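Cellulase (Uncultured bacterium, PDB 3WX5) probably hydrolyses internal beta-1,4-glucosidic bonds of cellulose as a glycoside hydrolase family 12 endoglucanase with a beta-jelly-roll fold. Local coordinates at residues L96-I101 against A199-A204; I144-R149 against A167-W172; R158-S163 against V205-I210; I39-G44 against G82-A87. All coordinates share one frame; numbering follows the deposited sequence.

Interaction 1 of 4, residues L96-I101 against A199-A204; sequences LRVEAI and AFIDDA
The helix 197-206 of this beta-jelly-roll enzyme is met by the chain where strand 96-97 ends in a short 3-10 turn, and Val-98 of that turn and Ile-101, where strand 101-111 begins, both touch Ile-201. The tightest meeting is between two branch methyls, Val-98 CG1 and Ile-201 CG2, 3.7 Å apart, where the two side chains cross obliquely. Val-98 sends CG1 toward the helix because that methyl lies anti to the backbone N (chi1 167°). The second meeting is looser: Ile-101 CD1 and Ile-201 CD1 stand 4.3 Å apart, each at the far end of an extended isoleucine chain. Ile-201 therefore uses its two arms separately, the short branch for the valine and the long one for the isoleucine. No hydrogen bond joins the two segments, and all three residues are buried. The 3-10 turn is closed by Ala-100 N to Arg-97 O at 2.8 Å and Ile-101 N to Val-98 O at 3.2 Å. Phe-126 touches both Val-98 and Ile-201, and Leu-124 also lies against Ile-201, so strand 117-127 contributes to the same apolar cluster. Asp-202, next to Ile-201, makes a salt bridge with Lys-198. A single helix packed against a beta sandwich, joined to it here by valine and isoleucine side chains, is characteristic of the family 12 jelly roll.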
loop_
_atom_site.group_PDB
_atom_site.type_symbol
_atom_site.label_atom_id
_atom_site.label_comp_id
_atom_site.label_asym_id
_atom_site.label_seq_id
_atom_site.Cartn_x
_atom_site.Cartn_y
_atom_site.Cartn_z
ATOM N N LEU A 96 14.935 -4.197 5.625
ATOM C CA LEU A 96 15.705 -3.563 6.684
ATOM C C LEU A 96 14.933 -3.780 7.968
ATOM O O LEU A 96 13.701 -3.626 7.992
ATOM C CB LEU A 96 15.823 -2.070 6.419
ATOM C CG LEU A 96 16.590 -1.271 7.478
ATOM C CD1 LEU A 96 18.076 -1.673 7.472
ATOM C CD2 LEU A 96 16.452 0.227 7.209
ATOM N N ARG A 97 15.638 -4.145 9.035
ATOM C CA ARG A 97 14.961 -4.445 10.284
ATOM C C ARG A 97 14.263 -3.199 10.812
ATOM O O ARG A 97 14.811 -2.098 10.742
ATOM C CB ARG A 97 15.973 -4.949 11.315
ATOM C CG ARG A 97 15.591 -6.281 11.835
ATOM C CD ARG A 97 16.710 -6.970 12.569
ATOM N NE ARG A 97 16.328 -8.358 12.805
ATOM C CZ ARG A 97 17.205 -9.312 13.056
ATOM N NH1 ARG A 97 18.485 -8.990 13.149
ATOM N NH2 ARG A 97 16.799 -10.567 13.235
ATOM N N VAL A 98 13.102 -3.385 11.424
ATOM C CA VAL A 98 12.390 -2.243 11.986
ATOM C C VAL A 98 13.228 -1.450 12.978
ATOM O O VAL A 98 13.276 -0.217 12.916
ATOM C CB VAL A 98 11.056 -2.663 12.611
ATOM C CG1 VAL A 98 10.469 -1.533 13.486
ATOM C CG2 VAL A 98 10.087 -3.099 11.518
ATOM N N GLU A 99 13.996 -2.152 13.817
ATOM C CA GLU A 99 14.799 -1.443 14.832
ATOM C C GLU A 99 15.982 -0.680 14.167
ATOM O O GLU A 99 16.593 0.194 14.784
ATOM C CB GLU A 99 15.316 -2.452 15.872
ATOM C CG GLU A 99 16.227 -3.506 15.253
ATOM C CD GLU A 99 16.735 -4.565 16.249
ATOM O OE1 GLU A 99 16.668 -4.356 17.492
ATOM O OE2 GLU A 99 17.241 -5.600 15.771
ATOM N N ALA A 100 16.277 -1.030 12.917
ATOM C CA ALA A 100 17.390 -0.462 12.154
ATOM C C ALA A 100 16.917 0.627 11.162
ATOM O O ALA A 100 17.698 1.151 10.378
ATOM C CB ALA A 100 18.128 -1.564 11.420
ATOM N N ILE A 101 15.642 0.997 11.224
ATOM C CA ILE A 101 15.160 2.132 10.427
ATOM C C ILE A 101 15.337 3.427 11.227
ATOM O O ILE A 101 14.871 3.497 12.365
ATOM C CB ILE A 101 13.664 1.984 10.090
ATOM C CG1 ILE A 101 13.417 0.696 9.279
ATOM C CG2 ILE A 101 13.139 3.234 9.350
ATOM C CD1 ILE A 101 11.914 0.393 9.059
ATOM N N ALA A 199 6.306 6.823 12.010
ATOM C CA ALA A 199 5.415 7.083 13.173
ATOM C C ALA A 199 4.420 5.934 13.316
ATOM O O ALA A 199 4.161 5.457 14.436
ATOM C CB ALA A 199 4.683 8.411 13.023
ATOM N N PHE A 200 3.849 5.479 12.194
ATOM C CA PHE A 200 2.896 4.357 12.243
ATOM C C PHE A 200 3.557 3.066 12.659
ATOM O O PHE A 200 3.005 2.293 13.440
ATOM C CB PHE A 200 2.190 4.179 10.880
ATOM C CG PHE A 200 1.439 5.394 10.434
ATOM C CD1 PHE A 200 2.085 6.404 9.735
ATOM C CD2 PHE A 200 0.130 5.625 10.893
ATOM C CE1 PHE A 200 1.450 7.590 9.392
ATOM C CE2 PHE A 200 -0.548 6.772 10.489
ATOM C CZ PHE A 200 0.119 7.767 9.740
ATOM N N ILE A 201 4.705 2.777 12.053
ATOM C CA ILE A 201 5.477 1.648 12.457
ATOM C C ILE A 201 5.759 1.608 13.956
ATOM O O ILE A 201 5.507 0.589 14.609
ATOM C CB ILE A 201 6.808 1.568 11.670
ATOM C CG1 ILE A 201 6.494 1.455 10.172
ATOM C CG2 ILE A 201 7.598 0.383 12.171
ATOM C CD1 ILE A 201 7.767 1.375 9.232
ATOM N N ASP A 202 6.208 2.731 14.521
ATOM C CA ASP A 202 6.570 2.772 15.939
ATOM C C ASP A 202 5.327 2.619 16.818
ATOM O O ASP A 202 5.409 2.043 17.896
ATOM C CB ASP A 202 7.299 4.088 16.290
ATOM C CG ASP A 202 8.761 4.105 15.821
ATOM O OD1 ASP A 202 9.232 3.084 15.268
ATOM O OD2 ASP A 202 9.408 5.175 15.919
ATOM N N ASP A 203 4.174 3.099 16.343
ATOM C CA ASP A 203 2.931 2.922 17.120
ATOM C C ASP A 203 2.547 1.444 17.134
ATOM O O ASP A 203 2.195 0.880 18.178
ATOM C CB ASP A 203 1.800 3.779 16.532
ATOM C CG ASP A 203 0.473 3.554 17.239
ATOM O OD1 ASP A 203 0.243 4.165 18.319
ATOM O OD2 ASP A 203 -0.306 2.700 16.765
ATOM N N ALA A 204 2.611 0.804 15.963
ATOM C CA ALA A 204 2.342 -0.637 15.885
ATOM C C ALA A 204 3.304 -1.459 16.761
ATOM O O ALA A 204 2.881 -2.422 17.425
ATOM C CB ALA A 204 2.422 -1.106 14.425
#

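Interaction 2 of 4, residues I144-R149 against A167-W172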
loop_
_atom_site.group_PDB
_atom_site.type_symbol
_atom_site.label_atom_id
_atom_site.label_comp_id
_atom_site.label_asym_id
_atom_site.label_seq_id
_atom_site.Cartn_x
_atom_site.Cartn_y
_atom_site.Cartn_z
ATOM N N ILE A 144 -2.428 2.227 5.708
ATOM C CA ILE A 144 -2.757 3.605 6.072
ATOM C C ILE A 144 -3.777 4.082 5.069
ATOM O O ILE A 144 -3.439 4.274 3.899
ATOM C CB ILE A 144 -1.542 4.523 6.002
ATOM C CG1 ILE A 144 -0.457 4.014 6.963
ATOM C CG2 ILE A 144 -1.958 5.953 6.414
ATOM C CD1 ILE A 144 0.908 4.695 6.810
ATOM N N TRP A 145 -5.033 4.183 5.511
ATOM C CA TRP A 145 -6.148 4.477 4.609
ATOM C C TRP A 145 -6.358 5.994 4.590
ATOM O O TRP A 145 -6.597 6.601 5.631
ATOM C CB TRP A 145 -7.445 3.820 5.111
ATOM C CG TRP A 145 -7.515 2.290 5.018
ATOM C CD1 TRP A 145 -6.469 1.394 5.093
ATOM C CD2 TRP A 145 -8.707 1.505 4.849
ATOM N NE1 TRP A 145 -6.950 0.099 4.941
ATOM C CE2 TRP A 145 -8.321 0.142 4.840
ATOM C CE3 TRP A 145 -10.075 1.825 4.757
ATOM C CZ2 TRP A 145 -9.241 -0.896 4.648
ATOM C CZ3 TRP A 145 -11.011 0.781 4.616
ATOM C CH2 TRP A 145 -10.586 -0.562 4.583
ATOM N N LEU A 146 -6.288 6.587 3.401
ATOM C CA LEU A 146 -6.364 8.042 3.243
ATOM C C LEU A 146 -7.710 8.507 2.706
ATOM O O LEU A 146 -8.139 9.640 2.962
ATOM C CB LEU A 146 -5.258 8.530 2.297
ATOM C CG LEU A 146 -3.846 8.167 2.774
ATOM C CD1 LEU A 146 -2.851 8.533 1.696
ATOM C CD2 LEU A 146 -3.508 8.879 4.118
ATOM N N ASN A 147 -8.384 7.629 1.968
ATOM C CA ASN A 147 -9.630 7.999 1.288
ATOM C C ASN A 147 -10.338 6.693 0.858
ATOM O O ASN A 147 -9.759 5.611 0.929
ATOM C CB ASN A 147 -9.312 8.900 0.064
ATOM C CG ASN A 147 -10.406 9.925 -0.226
ATOM O OD1 ASN A 147 -10.133 11.100 -0.580
ATOM N ND2 ASN A 147 -11.648 9.492 -0.105
ATOM N N TRP A 148 -11.627 6.770 0.575
ATOM C CA TRP A 148 -12.424 5.556 0.323
ATOM C C TRP A 148 -13.829 5.961 -0.097
ATOM O O TRP A 148 -14.195 7.131 -0.012
ATOM C CB TRP A 148 -12.517 4.692 1.595
ATOM C CG TRP A 148 -13.211 5.409 2.726
ATOM C CD1 TRP A 148 -14.571 5.503 2.942
ATOM C CD2 TRP A 148 -12.586 6.142 3.780
ATOM N NE1 TRP A 148 -14.821 6.247 4.074
ATOM C CE2 TRP A 148 -13.620 6.677 4.590
ATOM C CE3 TRP A 148 -11.252 6.441 4.093
ATOM C CZ2 TRP A 148 -13.360 7.500 5.682
ATOM C CZ3 TRP A 148 -10.992 7.278 5.171
ATOM C CH2 TRP A 148 -12.053 7.809 5.946
ATOM N N ARG A 149 -14.606 4.977 -0.546
ATOM C CA ARG A 149 -15.997 5.203 -0.850
ATOM C C ARG A 149 -16.739 3.938 -0.552
ATOM O O ARG A 149 -16.222 2.863 -0.793
ATOM C CB ARG A 149 -16.164 5.562 -2.324
ATOM C CG ARG A 149 -17.611 5.821 -2.690
ATOM C CD ARG A 149 -17.758 6.176 -4.169
ATOM N NE ARG A 149 -19.157 6.078 -4.593
ATOM C CZ ARG A 149 -20.024 7.078 -4.506
ATOM N NH1 ARG A 149 -19.625 8.264 -4.032
ATOM N NH2 ARG A 149 -21.279 6.904 -4.922
ATOM N N ALA A 167 -1.767 14.051 11.938
ATOM C CA ALA A 167 -3.201 13.824 11.765
ATOM C C ALA A 167 -3.682 12.801 12.770
ATOM O O ALA A 167 -2.914 12.382 13.631
ATOM C CB ALA A 167 -3.498 13.359 10.329
ATOM N N THR A 168 -4.986 12.508 12.719
ATOM C CA THR A 168 -5.655 11.604 13.638
ATOM C C THR A 168 -6.140 10.371 12.869
ATOM O O THR A 168 -6.626 10.506 11.730
ATOM C CB THR A 168 -6.872 12.364 14.290
ATOM O OG1 THR A 168 -6.310 13.397 15.120
ATOM C CG2 THR A 168 -7.651 11.449 15.188
ATOM N N TRP A 169 -6.046 9.200 13.508
ATOM C CA TRP A 169 -6.328 7.899 12.873
ATOM C C TRP A 169 -7.072 6.954 13.811
ATOM O O TRP A 169 -6.743 6.838 14.979
ATOM C CB TRP A 169 -5.013 7.214 12.428
ATOM C CG TRP A 169 -4.036 8.186 11.746
ATOM C CD1 TRP A 169 -3.178 9.063 12.375
ATOM C CD2 TRP A 169 -3.867 8.406 10.331
ATOM N NE1 TRP A 169 -2.553 9.865 11.431
ATOM C CE2 TRP A 169 -2.941 9.470 10.177
ATOM C CE3 TRP A 169 -4.396 7.802 9.179
ATOM C CZ2 TRP A 169 -2.488 9.895 8.920
ATOM C CZ3 TRP A 169 -4.001 8.282 7.933
ATOM C CH2 TRP A 169 -3.057 9.331 7.818
ATOM N N GLU A 170 -8.008 6.202 13.242
ATOM C CA GLU A 170 -8.521 4.967 13.845
ATOM C C GLU A 170 -7.512 3.856 13.723
ATOM O O GLU A 170 -6.950 3.670 12.646
ATOM C CB GLU A 170 -9.783 4.527 13.091
ATOM C CG GLU A 170 -10.867 5.621 13.010
ATOM C CD GLU A 170 -12.045 5.203 12.167
ATOM O OE1 GLU A 170 -12.088 4.033 11.757
ATOM O OE2 GLU A 170 -12.913 6.051 11.864
ATOM N N VAL A 171 -7.321 3.072 14.792
ATOM C CA VAL A 171 -6.419 1.927 14.718
ATOM C C VAL A 171 -7.246 0.642 14.703
ATOM O O VAL A 171 -8.128 0.464 15.557
ATOM C CB VAL A 171 -5.427 1.903 15.913
ATOM C CG1 VAL A 171 -4.388 0.837 15.718
ATOM C CG2 VAL A 171 -4.732 3.284 16.076
ATOM N N TRP A 172 -7.056 -0.170 13.660
ATOM C CA TRP A 172 -7.755 -1.468 13.504
ATOM C C TRP A 172 -6.749 -2.585 13.537
ATOM O O TRP A 172 -5.640 -2.418 13.013
ATOM C CB TRP A 172 -8.466 -1.519 12.152
ATOM C CG TRP A 172 -9.588 -0.537 12.054
ATOM C CD1 TRP A 172 -9.499 0.833 11.947
ATOM C CD2 TRP A 172 -10.970 -0.851 12.116
ATOM N NE1 TRP A 172 -10.771 1.392 11.936
ATOM C CE2 TRP A 172 -11.688 0.368 12.019
ATOM C CE3 TRP A 172 -11.684 -2.065 12.154
ATOM C CZ2 TRP A 172 -13.091 0.407 12.002
ATOM C CZ3 TRP A 172 -13.066 -2.023 12.179
ATOM C CH2 TRP A 172 -13.760 -0.796 12.086
#
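The six-membered end of the Trp-169 indole meets Ile-144 and Leu-146, two residues apart on one strand, in apolar contact. Ile-144 CG2 lies 3.5 Å from Trp-169 CZ3, approaching the ring obliquely. Leu-146 CD2 sits at the indole's edge, in its plane, 3.8 Å from Trp-169 CH2. Trp-169 CG is anti to the carbonyl carbon (chi1 -44°), which carries the large ring across toward strand 144-149. A polar atom also borders the ring: Trp-145 O lies near the plane at the edge, 3.9 Å from Trp-169 CZ3. Hydrogen bonding is left to other partners, since none crosses between the segments; Trp-169 NE1 is held by Leu-164 O. Within 167-172, Trp-172 NE1 donates to Glu-170 OE1 at 3.0 Å, the acceptor lying in the indole plane and using its anti lone pair. The short axes are 8.9 Å apart at closest and make an angle of 124°; the strands are not direct partners. Strand 179-185 pairs with both, parallel to 140-149 and antiparallel to 167-175, while Phe-200 of helix 197-206 meets the Trp-169 ring edge-to-face. Strand 117-127 flanks 140-149 on its other side; Leu-146 and Asn-147 both face its Ala-120 in a classic beta bulge.

Interaction 3 of 4, residues R158-S163 against V205-I210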
loop_
_atom_site.group_PDB
_atom_site.type_symbol
_atom_site.label_atom_id
_atom_site.label_comp_id
_atom_site.label_asym_id
_atom_site.label_seq_id
_atom_site.Cartn_x
_atom_site.Cartn_y
_atom_site.Cartn_z
ATOM N N ARG A 158 -11.751 -2.373 15.659
ATOM C CA ARG A 158 -11.263 -1.045 16.046
ATOM C C ARG A 158 -10.731 -1.116 17.471
ATOM O O ARG A 158 -11.468 -1.497 18.388
ATOM C CB ARG A 158 -12.425 -0.047 15.979
ATOM C CG ARG A 158 -12.151 1.288 16.673
ATOM C CD ARG A 158 -11.359 2.191 15.760
ATOM N NE ARG A 158 -11.229 3.572 16.256
ATOM C CZ ARG A 158 -12.079 4.555 15.960
ATOM N NH1 ARG A 158 -13.199 4.292 15.293
ATOM N NH2 ARG A 158 -11.825 5.797 16.357
ATOM N N VAL A 159 -9.475 -0.721 17.674
ATOM C CA VAL A 159 -8.872 -0.823 18.993
ATOM C C VAL A 159 -8.499 0.500 19.645
ATOM O O VAL A 159 -8.249 0.534 20.854
ATOM C CB VAL A 159 -7.652 -1.774 19.014
ATOM C CG1 VAL A 159 -8.097 -3.196 18.741
ATOM C CG2 VAL A 159 -6.565 -1.311 18.017
ATOM N N ALA A 160 -8.382 1.569 18.852
ATOM C CA ALA A 160 -7.886 2.854 19.385
ATOM C C ALA A 160 -8.084 3.989 18.390
ATOM O O ALA A 160 -8.478 3.772 17.254
ATOM C CB ALA A 160 -6.401 2.763 19.770
ATOM N N THR A 161 -7.828 5.204 18.864
ATOM C CA THR A 161 -7.725 6.393 18.031
ATOM C C THR A 161 -6.414 7.069 18.452
ATOM O O THR A 161 -6.013 7.002 19.628
ATOM C CB THR A 161 -8.908 7.335 18.321
ATOM O OG1 THR A 161 -10.135 6.611 18.164
ATOM C CG2 THR A 161 -8.904 8.538 17.367
ATOM N N VAL A 162 -5.658 7.569 17.481
ATOM C CA VAL A 162 -4.285 7.992 17.771
ATOM C C VAL A 162 -3.891 9.225 16.929
ATOM O O VAL A 162 -4.318 9.341 15.785
ATOM C CB VAL A 162 -3.305 6.789 17.552
ATOM C CG1 VAL A 162 -3.298 6.360 16.068
ATOM C CG2 VAL A 162 -1.913 7.097 18.054
ATOM N N SER A 163 -3.143 10.164 17.527
ATOM C CA SER A 163 -2.511 11.273 16.772
ATOM C C SER A 163 -1.127 10.825 16.312
ATOM O O SER A 163 -0.275 10.483 17.152
ATOM C CB SER A 163 -2.358 12.519 17.637
ATOM O OG SER A 163 -1.770 13.577 16.863
ATOM N N VAL A 205 4.590 -1.078 16.777
ATOM C CA VAL A 205 5.544 -1.728 17.657
ATOM C C VAL A 205 5.134 -1.538 19.119
ATOM O O VAL A 205 5.198 -2.484 19.938
ATOM C CB VAL A 205 6.976 -1.181 17.447
ATOM C CG1 VAL A 205 7.889 -1.594 18.620
ATOM C CG2 VAL A 205 7.540 -1.694 16.081
ATOM N N ALA A 206 4.811 -0.302 19.475
ATOM C CA ALA A 206 4.411 -0.027 20.872
ATOM C C ALA A 206 3.208 -0.850 21.287
ATOM O O ALA A 206 3.134 -1.282 22.442
ATOM C CB ALA A 206 4.148 1.461 21.103
ATOM N N ARG A 207 2.289 -1.104 20.349
ATOM C CA ARG A 207 1.090 -1.901 20.650
ATOM C C ARG A 207 1.337 -3.398 20.736
ATOM O O ARG A 207 0.443 -4.154 21.118
ATOM C CB ARG A 207 -0.048 -1.616 19.648
ATOM C CG ARG A 207 -0.518 -0.171 19.688
ATOM C CD ARG A 207 -1.597 0.139 18.674
ATOM N NE ARG A 207 -1.862 1.566 18.659
ATOM C CZ ARG A 207 -2.615 2.190 19.562
ATOM N NH1 ARG A 207 -3.199 1.504 20.534
ATOM N NH2 ARG A 207 -2.683 3.511 19.564
ATOM N N GLY A 208 2.532 -3.829 20.337
ATOM C CA GLY A 208 2.859 -5.235 20.321
ATOM C C GLY A 208 2.443 -5.933 19.039
ATOM O O GLY A 208 2.464 -7.156 18.975
ATOM N N TYR A 209 2.085 -5.162 18.010
ATOM C CA TYR A 209 1.599 -5.751 16.752
ATOM C C TYR A 209 2.728 -6.039 15.771
ATOM O O TYR A 209 2.555 -6.830 14.838
ATOM C CB TYR A 209 0.580 -4.824 16.071
ATOM C CG TYR A 209 -0.658 -4.523 16.923
ATOM C CD1 TYR A 209 -1.158 -5.461 17.806
ATOM C CD2 TYR A 209 -1.420 -3.390 16.676
ATOM C CE1 TYR A 209 -2.321 -5.191 18.573
ATOM C CE2 TYR A 209 -2.592 -3.114 17.424
ATOM C CZ TYR A 209 -3.010 -4.008 18.366
ATOM O OH TYR A 209 -4.181 -3.766 19.063
ATOM N N ILE A 210 3.811 -5.281 15.874
ATOM C CA ILE A 210 4.969 -5.533 15.020
ATOM C C ILE A 210 6.163 -5.748 15.938
ATOM O O ILE A 210 6.390 -4.975 16.868
ATOM C CB ILE A 210 5.231 -4.348 14.062
ATOM C CG1 ILE A 210 4.121 -4.273 12.989
ATOM C CG2 ILE A 210 6.590 -4.515 13.366
ATOM C CD1 ILE A 210 4.288 -3.180 12.036
HETATM O O HOH W 1 -3.709 5.308 21.192
#
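A Schellman motif closes helix 197-206 here, and the residues around it, Arg-207 and Tyr-209, reach over to Val-159, Ala-160 and Val-162 of strand 157-164. Gly-208 takes the positive phi of the motif, and its N bonds back to Val-205 O at 3.0 Å. On the strand, Val-159 and Ala-160 together face Val-171 in a classic beta bulge, which lets these successive side chains both point toward the helix end. The Arg-207 chain runs extended from CG to NE and carries its guanidinium to the side chains of the strand. Ala-160 CB lies 3.5 Å from Arg-207 NH1, and Val-162 CB 3.9 Å from Arg-207 NH2. The charge is met by the last turn of the helix, where Asp-203 OD2 makes a salt bridge with Arg-207 NE. A leucine in place of Arg-207 would probably leave Asp-203 without its cationic mate and the water that bridges to Thr-161 O without the N-H it accepts. Tyr-209 lies beside the arginine, with Arg-207 CB 3.6 Å above one face of its ring, offset toward the rim; Phe-173 stacks with the same ring. At the ring's edge Val-159 CG2 approaches Tyr-209 OH to 3.6 Å. Strand 158-163 is also bound to itself: Arg-158 NE donates to Ala-160 O from well above the carbonyl plane, and Arg-158 NH2 donates to Thr-161 OG1. One water bridges the segments: at the guanidinium edge, in its plane, it accepts from Arg-207 NH2 at 2.6 Å and donates to Thr-161 O at 3.3 Å.

Interaction 4 of 4, residues I39-G44 against G82-A87; sequences INNVWG and GCHWGA
The imidazole of His-84 is sandwiched: Ile-39 CD1 covers one face, and Trp-85 CE3 stands 3.3 Å above the opposite face, over the ring centre. The isoleucine methyl makes a CH-pi contact, 3.6 Å from the His-84 ring centroid and 16° off the normal. It is presented by Ile-39 CG1, which sits between the backbone N and the carbonyl carbon (chi1 47°). Two waters join the rim of the ring to Asn-41 without a direct bond: one lies 2.7 Å from Asn-41 OD1, the other 2.5 Å, and both donate to that oxygen while hydrogen-bonding to His-84 NE2. At the other nitrogen, ND1 bonds Glu-220 OE2, and Asn-41 ND2 is held by Tyr-76 O. With an alanine in place of His-84, Glu-220 would probably lose this partner, the water link to Asn-41 would be cut and a gap would open between Ile-39 and Trp-85. The histidine begins a type I' turn, with His-84 N to Ala-87 O at 3.1 Å and Ala-87 N to His-84 O at 3.0 Å, and the Cys-83–Cys-88 disulfide ties the strands beside it. A tight disulfide-braced hairpin placing a polar side chain by strand 215-225 is consistent with the lining of the family 12 substrate cleft.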
loop_
_atom_site.group_PDB
_atom_site.type_symbol
_atom_site.label_atom_id
_atom_site.label_comp_id
_atom_site.label_asym_id
_atom_site.label_seq_id
_atom_site.Cartn_x
_atom_site.Cartn_y
_atom_site.Cartn_z
ATOM N N ILE A 39 2.124 -2.593 -10.057
ATOM C CA ILE A 39 1.552 -3.930 -10.228
ATOM C C ILE A 39 0.057 -3.795 -10.403
ATOM O O ILE A 39 -0.582 -3.020 -9.677
ATOM C CB ILE A 39 1.877 -4.854 -9.014
ATOM C CG1 ILE A 39 1.613 -4.144 -7.672
ATOM C CG2 ILE A 39 3.330 -5.360 -9.083
ATOM C CD1 ILE A 39 1.768 -5.073 -6.446
ATOM N N ASN A 40 -0.506 -4.532 -11.364
ATOM C CA ASN A 40 -1.948 -4.560 -11.547
ATOM C C ASN A 40 -2.599 -5.294 -10.380
ATOM O O ASN A 40 -3.595 -4.821 -9.794
ATOM C CB ASN A 40 -2.310 -5.216 -12.898
ATOM C CG ASN A 40 -3.670 -4.771 -13.432
ATOM O OD1 ASN A 40 -4.105 -3.638 -13.212
ATOM N ND2 ASN A 40 -4.327 -5.659 -14.192
ATOM N N ASN A 41 -2.040 -6.441 -10.042
ATOM C CA ASN A 41 -2.279 -7.077 -8.745
ATOM C C ASN A 41 -3.761 -7.354 -8.461
ATOM O O ASN A 41 -4.283 -6.977 -7.395
ATOM C CB ASN A 41 -1.672 -6.205 -7.623
ATOM C CG ASN A 41 -1.595 -6.942 -6.277
ATOM O OD1 ASN A 41 -1.451 -8.170 -6.234
ATOM N ND2 ASN A 41 -1.661 -6.185 -5.173
ATOM N N VAL A 42 -4.427 -8.059 -9.380
ATOM C CA VAL A 42 -5.816 -8.477 -9.180
ATOM C C VAL A 42 -5.840 -9.791 -8.378
ATOM O O VAL A 42 -6.145 -10.866 -8.901
ATOM C CB VAL A 42 -6.596 -8.580 -10.530
ATOM C CG1 VAL A 42 -8.121 -8.753 -10.271
ATOM C CG2 VAL A 42 -6.360 -7.270 -11.339
ATOM N N TRP A 43 -5.505 -9.682 -7.091
ATOM C CA TRP A 43 -5.207 -10.863 -6.289
ATOM C C TRP A 43 -6.437 -11.611 -5.771
ATOM O O TRP A 43 -6.359 -12.799 -5.491
ATOM C CB TRP A 43 -4.236 -10.520 -5.149
ATOM C CG TRP A 43 -4.775 -9.558 -4.150
ATOM C CD1 TRP A 43 -4.507 -8.203 -4.060
ATOM C CD2 TRP A 43 -5.639 -9.869 -3.051
ATOM N NE1 TRP A 43 -5.180 -7.664 -2.971
ATOM C CE2 TRP A 43 -5.851 -8.671 -2.326
ATOM C CE3 TRP A 43 -6.210 -11.058 -2.575
ATOM C CZ2 TRP A 43 -6.678 -8.618 -1.194
ATOM C CZ3 TRP A 43 -7.034 -11.001 -1.458
ATOM C CH2 TRP A 43 -7.248 -9.792 -0.772
ATOM N N GLY A 44 -7.587 -10.937 -5.715
ATOM C CA GLY A 44 -8.753 -11.465 -5.034
ATOM C C GLY A 44 -9.972 -11.798 -5.893
ATOM O O GLY A 44 -11.047 -12.079 -5.353
ATOM N N GLY A 82 10.836 -1.574 -2.691
ATOM C CA GLY A 82 11.192 -2.754 -1.916
ATOM C C GLY A 82 10.834 -4.068 -2.617
ATOM O O GLY A 82 10.929 -4.167 -3.849
ATOM N N CYS A 83 10.466 -5.068 -1.815
ATOM C CA CYS A 83 10.293 -6.452 -2.250
ATOM C C CYS A 83 8.875 -6.944 -1.947
ATOM O O CYS A 83 8.500 -7.119 -0.783
ATOM C CB CYS A 83 11.318 -7.371 -1.571
ATOM S SG CYS A 83 13.074 -6.869 -1.802
ATOM N N HIS A 84 8.107 -7.131 -3.020
ATOM C CA HIS A 84 6.733 -7.595 -2.986
ATOM C C HIS A 84 6.697 -9.059 -3.414
ATOM O O HIS A 84 6.880 -9.361 -4.599
ATOM C CB HIS A 84 5.916 -6.734 -3.975
ATOM C CG HIS A 84 4.474 -7.102 -4.058
ATOM N ND1 HIS A 84 3.519 -6.563 -3.218
ATOM C CD2 HIS A 84 3.815 -7.938 -4.896
ATOM C CE1 HIS A 84 2.346 -7.113 -3.486
ATOM N NE2 HIS A 84 2.495 -7.933 -4.516
ATOM N N TRP A 85 6.503 -9.963 -2.453
ATOM C CA TRP A 85 6.570 -11.396 -2.715
ATOM C C TRP A 85 7.828 -11.763 -3.509
ATOM O O TRP A 85 7.766 -12.509 -4.496
ATOM C CB TRP A 85 5.309 -11.900 -3.414
ATOM C CG TRP A 85 4.200 -12.266 -2.459
ATOM C CD1 TRP A 85 3.909 -13.511 -1.963
ATOM C CD2 TRP A 85 3.257 -11.371 -1.861
ATOM N NE1 TRP A 85 2.838 -13.444 -1.112
ATOM C CE2 TRP A 85 2.423 -12.140 -1.022
ATOM C CE3 TRP A 85 3.070 -9.990 -1.914
ATOM C CZ2 TRP A 85 1.371 -11.583 -0.291
ATOM C CZ3 TRP A 85 2.012 -9.426 -1.184
ATOM C CH2 TRP A 85 1.186 -10.224 -0.380
ATOM N N GLY A 86 8.963 -11.228 -3.068
ATOM C CA GLY A 86 10.259 -11.590 -3.657
ATOM C C GLY A 86 10.637 -10.843 -4.919
ATOM O O GLY A 86 11.758 -10.996 -5.417
ATOM N N ALA A 87 9.718 -10.043 -5.457
ATOM C CA ALA A 87 10.047 -9.188 -6.600
ATOM C C ALA A 87 10.506 -7.805 -6.123
ATOM O O ALA A 87 9.685 -6.978 -5.720
ATOM C CB ALA A 87 8.845 -9.066 -7.550
HETATM O O HOH W 2 -0.321 -9.396 -4.139
HETATM O O HOH W 3 0.857 -8.859 -7.019
#

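In the fold
Interactions 1, 2 and 3 form one continuous region, whereas interaction 4 stands apart. Centres of 1 and 3, and of 2 and 3, are about 13 Å apart; those of 1 and 2 about 19 Å. Interactions 1 and 3 share helix 197-206, and strands 157-164 and 167-175, used by 3 and 2, are neighbours in the large sheet. Phe-200 also packs on Ile-144, so 1 and 2 touch. Interaction 4 comes first along the chain, its centre about 22 to 26 Å from theirs; both segments of 2 fall between those of 1, and those of 3 alternate with both. The helix thus joins strands distant in sequence, while interaction 4 lies where strand 36-39 of the same sheet ends.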